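Long-range contacts in cobalamin biosynthesis protein (Agrobacterium tumefaciens, PDB 3BY5), which probably takes part in cobalamin (vitamin B12) biosynthesis as a member of the CbiG C-terminal family, its exact step unestablished: residues Ala13-Arg18 against Val123-Ala128; Asp42-Ala47 against Lys61-Ser66. All blocks are in the same frame, centred on the assembly; numbering follows the deposited sequence.

Contact 1. Residues Ala13-Arg18 against Val123-Ala128; sequences AGIGCR and VTVAIA. With SO4 (sulfate ion), chain B.
Ala126 O is gripped twice from strand 11-17: by the N-H of Gly14, with Gly14 N to Ala126 O at 2.7 Å (153°), and by a weaker C-H...O contact from Ala13 CA. The return bond, Ala126 N to Gly14 O, is 2.9 Å. Two residues along each strand the pattern repeats. Gly16 N reaches Thr124 O at 3.0 Å, nearly straight (170°) and on a lone pair in the carbonyl plane, and Thr124 N reaches Gly16 O at 2.7 Å, so Gly14-Ala126 and Gly16-Thr124 are hydrogen-bonded antiparallel pairs.

Between them Ile15 faces Val125 as a non-hydrogen-bonded pair, its beta-branched side chain on the apolar face with Ala13, Cys17 and Val123. Ile15 CG2, anti to the backbone N, crosses obliquely to touch Val123 CG1 at 3.9 Å. Its CD1 lies alongside Val125 CG1 (4.2 Å), and Ala13 CB packs on Val125 CG1. Ile15, Cys17 and Val123 meet helix 23-37 here.

The other face carries Thr124 and Ala126 beside two glycines, and helix 98-107 lies against it. Glycine suits position 16, since a side chain there would run into sulfate O1. Thr124 OG1, anti to the carbonyl carbon (chi1 -48°), donates to sulfate O3 at 3.1 Å; Ser97 and Ser99 hydroxyls bind the same ion. The sulfate is probably from the crystallisation liquor, but three hydroxyls near the start of a helix, whose dipole may help, are consistent with a place suited to an anion.

Contact 2. Residues Asp42-Ala47 against Lys61-Ser66; sequences DYLATA and KGLSLS
One face of the Tyr43 ring has the carbonyl oxygen Ser66 O lying over it, while ring atom CE2 touches Ser66 CB at 3.6 Å. With CG anti to the backbone N (chi1 -160°), the ring swings back to the incoming chain although its CB points away. Its OH bonds to Glu68 and, weakly, to Glu68 of the second subunit, whose Tyr43 packs on this one.

Ser66 O accepts Leu44 N at 3.0 Å, the donor nearly along the C=O axis. A water bridges the two backbones, donating to Asp42 O (2.9 Å) and accepting from Ser66 N (2.8 Å).

Leu44 suits the buried side: its CG meets Leu65 CD1 at 3.8 Å and its CD1 meets Leu63 CD1 at 4.0 Å, both chains crossing it at about a right angle. The second methyl of Leu65, CD2, rests on the Asp42 backbone. Ser64, with positive phi, ends helix 54-62 in a Schellman motif and turns the chain so Leu65 reaches the strand.

Within the beta-alpha-beta unit 43-46, 54-62, 67-69, the chain leaving the helix here returns alongside the first strand, which has strand 11-17 as its other neighbour and helix 98-107 against Tyr43 and Ala45.

Along the chain the segments come in the order 13-18, 42-47, 61-66, 123-128, so contact 2 falls wholly within the span that contact 1 brings together. Their centres are about 11 Å apart, and both belong to one mixed sheet ordered 67-69, 43-46, 11-17, 123-129, 112-120. Strands 11-17 and 43-46 are neighbours, probably bonded through Ile15 N to Ala45 O (2.7 Å), and Leu44 packs on Ala13 and Ile15. Contact 1 thus joins the parallel half of the sheet to its antiparallel half near the centre of the chain, while contact 2 lies where the chain returns from helix 54-62 toward the outermost strand, 67-69, beside the second subunit.

Contact 1. Residues Ala13-Arg18 against Val123-Ala128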
loop_
_atom_site.group_PDB
_atom_site.type_symbol
_atom_site.label_atom_id
_atom_site.label_comp_id
_atom_site.label_asym_id
_atom_site.label_seq_id
_atom_site.Cartn_x
_atom_site.Cartn_y
_atom_site.Cartn_z
ATOM N N ALA A 13 -9.297 -6.007 2.539
ATOM C CA ALA A 13 -9.180 -7.414 2.157
ATOM C C ALA A 13 -7.729 -7.806 1.923
ATOM O O ALA A 13 -7.086 -7.296 1.009
ATOM C CB ALA A 13 -10.004 -7.714 0.931
ATOM N N GLY A 14 -7.219 -8.705 2.759
ATOM C CA GLY A 14 -5.879 -9.264 2.584
ATOM C C GLY A 14 -5.906 -10.373 1.555
ATOM O O GLY A 14 -6.729 -11.283 1.647
ATOM N N ILE A 15 -5.015 -10.296 0.571
ATOM C CA ILE A 15 -5.010 -11.245 -0.549
ATOM C C ILE A 15 -3.758 -12.118 -0.567
ATOM O O ILE A 15 -2.636 -11.620 -0.507
ATOM C CB ILE A 15 -5.146 -10.533 -1.925
ATOM C CG1 ILE A 15 -6.297 -9.517 -1.930
ATOM C CG2 ILE A 15 -5.312 -11.550 -3.055
ATOM C CD1 ILE A 15 -7.674 -10.107 -1.667
ATOM N N GLY A 16 -3.972 -13.427 -0.639
ATOM C CA GLY A 16 -2.899 -14.382 -0.864
ATOM C C GLY A 16 -3.257 -15.245 -2.053
ATOM O O GLY A 16 -4.425 -15.565 -2.260
ATOM N N CYS A 17 -2.256 -15.601 -2.850
ATOM C CA CYS A 17 -2.450 -16.509 -3.979
ATOM C C CYS A 17 -1.169 -17.254 -4.310
ATOM O O CYS A 17 -0.079 -16.843 -3.902
ATOM C CB CYS A 17 -2.972 -15.765 -5.217
ATOM S SG CYS A 17 -2.125 -14.223 -5.600
ATOM N N ARG A 18 -1.311 -18.359 -5.040
ATOM C CA ARG A 18 -0.162 -19.131 -5.503
ATOM C C ARG A 18 0.487 -18.403 -6.684
ATOM O O ARG A 18 -0.184 -17.635 -7.387
ATOM C CB ARG A 18 -0.585 -20.558 -5.891
ATOM C CG ARG A 18 0.230 -21.672 -5.217
ATOM C CD ARG A 18 1.638 -21.804 -5.799
ATOM N NE ARG A 18 2.642 -22.096 -4.774
ATOM C CZ ARG A 18 3.293 -21.177 -4.059
ATOM N NH1 ARG A 18 4.187 -21.553 -3.154
ATOM N NH2 ARG A 18 3.058 -19.882 -4.237
ATOM N N VAL A 123 -7.253 -18.403 -4.457
ATOM C CA VAL A 123 -7.006 -17.060 -3.960
ATOM C C VAL A 123 -7.618 -16.971 -2.564
ATOM O O VAL A 123 -8.815 -17.196 -2.388
ATOM C CB VAL A 123 -7.620 -15.969 -4.885
ATOM C CG1 VAL A 123 -7.298 -14.575 -4.371
ATOM C CG2 VAL A 123 -7.119 -16.113 -6.311
ATOM N N THR A 124 -6.782 -16.663 -1.576
ATOM C CA THR A 124 -7.222 -16.485 -0.195
ATOM C C THR A 124 -7.594 -15.032 0.064
ATOM O O THR A 124 -6.880 -14.119 -0.338
ATOM C CB THR A 124 -6.138 -16.922 0.801
ATOM O OG1 THR A 124 -5.637 -18.207 0.416
ATOM C CG2 THR A 124 -6.693 -17.014 2.217
ATOM N N VAL A 125 -8.731 -14.831 0.723
ATOM C CA VAL A 125 -9.224 -13.507 1.053
ATOM C C VAL A 125 -9.527 -13.439 2.543
ATOM O O VAL A 125 -10.330 -14.224 3.051
ATOM C CB VAL A 125 -10.507 -13.164 0.265
ATOM C CG1 VAL A 125 -10.885 -11.700 0.467
ATOM C CG2 VAL A 125 -10.339 -13.472 -1.228
ATOM N N ALA A 126 -8.868 -12.506 3.230
ATOM C CA ALA A 126 -9.134 -12.210 4.642
ATOM C C ALA A 126 -9.708 -10.810 4.770
ATOM O O ALA A 126 -9.123 -9.863 4.268
ATOM C CB ALA A 126 -7.865 -12.316 5.451
ATOM N N ILE A 127 -10.843 -10.670 5.445
ATOM C CA ILE A 127 -11.448 -9.346 5.610
ATOM C C ILE A 127 -11.271 -8.813 7.032
ATOM O O ILE A 127 -11.632 -9.476 8.003
ATOM C CB ILE A 127 -12.945 -9.305 5.157
ATOM C CG1 ILE A 127 -13.058 -9.522 3.646
ATOM C CG2 ILE A 127 -13.600 -7.962 5.482
ATOM C CD1 ILE A 127 -13.438 -10.922 3.254
ATOM N N ALA A 128 -10.692 -7.618 7.132
ATOM C CA ALA A 128 -10.573 -6.909 8.401
ATOM C C ALA A 128 -11.320 -5.583 8.358
ATOM O O ALA A 128 -11.407 -4.951 7.312
ATOM C CB ALA A 128 -9.118 -6.683 8.749
HETATM S S SO4 B . -2.970 -17.512 3.721
HETATM O O1 SO4 B . -2.093 -16.554 3.056
HETATM O O2 SO4 B . -4.062 -16.814 4.387
HETATM O O3 SO4 B . -3.527 -18.432 2.737
HETATM O O4 SO4 B . -2.205 -18.265 4.709
#

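Contact 2. Residues Asp42-Ala47 against Lys61-Ser66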
loop_
_atom_site.group_PDB
_atom_site.type_symbol
_atom_site.label_atom_id
_atom_site.label_comp_id
_atom_site.label_asym_id
_atom_site.label_seq_id
_atom_site.Cartn_x
_atom_site.Cartn_y
_atom_site.Cartn_z
ATOM N N ASP A 42 -12.798 -1.553 0.530
ATOM C CA ASP A 42 -12.317 -0.260 0.059
ATOM C C ASP A 42 -10.794 -0.142 0.052
ATOM O O ASP A 42 -10.250 0.910 -0.280
ATOM C CB ASP A 42 -12.984 0.902 0.813
ATOM C CG ASP A 42 -13.186 0.613 2.285
ATOM O OD1 ASP A 42 -12.185 0.309 2.963
ATOM O OD2 ASP A 42 -14.341 0.701 2.762
ATOM N N TYR A 43 -10.112 -1.241 0.372
ATOM C CA TYR A 43 -8.654 -1.266 0.412
ATOM C C TYR A 43 -8.123 -2.702 0.312
ATOM O O TYR A 43 -8.639 -3.602 0.961
ATOM C CB TYR A 43 -8.181 -0.595 1.708
ATOM C CG TYR A 43 -6.757 -0.115 1.701
ATOM C CD1 TYR A 43 -5.782 -0.798 2.414
ATOM C CD2 TYR A 43 -6.384 1.030 0.997
ATOM C CE1 TYR A 43 -4.467 -0.371 2.422
ATOM C CE2 TYR A 43 -5.064 1.470 0.998
ATOM C CZ TYR A 43 -4.113 0.759 1.716
ATOM O OH TYR A 43 -2.801 1.163 1.741
ATOM N N LEU A 44 -7.106 -2.915 -0.512
ATOM C CA LEU A 44 -6.489 -4.238 -0.654
ATOM C C LEU A 44 -5.118 -4.299 0.003
ATOM O O LEU A 44 -4.427 -3.287 0.100
ATOM C CB LEU A 44 -6.347 -4.626 -2.127
ATOM C CG LEU A 44 -7.579 -4.994 -2.942
ATOM C CD1 LEU A 44 -7.139 -5.389 -4.329
ATOM C CD2 LEU A 44 -8.351 -6.122 -2.288
ATOM N N ALA A 45 -4.725 -5.493 0.440
ATOM C CA ALA A 45 -3.434 -5.694 1.104
ATOM C C ALA A 45 -2.839 -7.067 0.814
ATOM O O ALA A 45 -3.567 -8.027 0.555
ATOM C CB ALA A 45 -3.556 -5.477 2.601
ATOM N N THR A 46 -1.511 -7.146 0.866
ATOM C CA THR A 46 -0.798 -8.389 0.594
ATOM C C THR A 46 0.534 -8.470 1.324
ATOM O O THR A 46 1.047 -7.476 1.827
ATOM C CB THR A 46 -0.592 -8.626 -0.935
ATOM O OG1 THR A 46 -0.155 -9.970 -1.161
ATOM C CG2 THR A 46 0.418 -7.657 -1.537
ATOM N N ALA A 47 1.069 -9.679 1.381
ATOM C CA ALA A 47 2.392 -9.944 1.915
ATOM C C ALA A 47 3.392 -9.683 0.794
ATOM O O ALA A 47 2.969 -9.533 -0.351
ATOM C CB ALA A 47 2.455 -11.375 2.354
ATOM N N LYS A 61 -6.226 -2.679 -9.897
ATOM C CA LYS A 61 -6.540 -1.696 -10.934
ATOM C C LYS A 61 -7.942 -1.936 -11.473
ATOM O O LYS A 61 -8.700 -0.989 -11.691
ATOM C CB LYS A 61 -5.505 -1.757 -12.066
ATOM C CG LYS A 61 -5.618 -0.647 -13.110
ATOM C CD LYS A 61 -4.336 -0.499 -13.930
ATOM C CE LYS A 61 -4.286 -1.446 -15.134
ATOM N NZ LYS A 61 -5.179 -1.024 -16.256
ATOM N N GLY A 62 -8.279 -3.209 -11.664
ATOM C CA GLY A 62 -9.600 -3.626 -12.121
ATOM C C GLY A 62 -10.686 -3.349 -11.105
ATOM O O GLY A 62 -11.788 -2.947 -11.466
ATOM N N LEU A 63 -10.370 -3.551 -9.828
ATOM C CA LEU A 63 -11.306 -3.248 -8.747
ATOM C C LEU A 63 -11.296 -1.762 -8.377
ATOM O O LEU A 63 -12.121 -1.316 -7.581
ATOM C CB LEU A 63 -10.992 -4.089 -7.508
ATOM C CG LEU A 63 -11.218 -5.601 -7.533
ATOM C CD1 LEU A 63 -10.337 -6.246 -6.498
ATOM C CD2 LEU A 63 -12.669 -5.973 -7.294
ATOM N N SER A 64 -10.363 -1.015 -8.972
ATOM C CA SER A 64 -10.098 0.399 -8.671
ATOM C C SER A 64 -9.835 0.658 -7.173
ATOM O O SER A 64 -10.316 1.639 -6.597
ATOM C CB SER A 64 -11.181 1.316 -9.254
ATOM O OG SER A 64 -12.359 1.280 -8.476
ATOM N N LEU A 65 -9.061 -0.246 -6.569
ATOM C CA LEU A 65 -8.674 -0.173 -5.164
ATOM C C LEU A 65 -7.164 -0.017 -5.046
ATOM O O LEU A 65 -6.418 -0.422 -5.939
ATOM C CB LEU A 65 -9.113 -1.436 -4.415
ATOM C CG LEU A 65 -10.604 -1.771 -4.380
ATOM C CD1 LEU A 65 -10.833 -3.140 -3.782
ATOM C CD2 LEU A 65 -11.388 -0.713 -3.624
ATOM N N SER A 66 -6.722 0.585 -3.942
ATOM C CA SER A 66 -5.301 0.704 -3.640
ATOM C C SER A 66 -4.800 -0.616 -3.084
ATOM O O SER A 66 -5.577 -1.387 -2.526
ATOM C CB SER A 66 -5.046 1.826 -2.634
ATOM O OG SER A 66 -5.202 3.096 -3.233
HETATM O O HOH W 1 -8.537 2.020 -2.408
#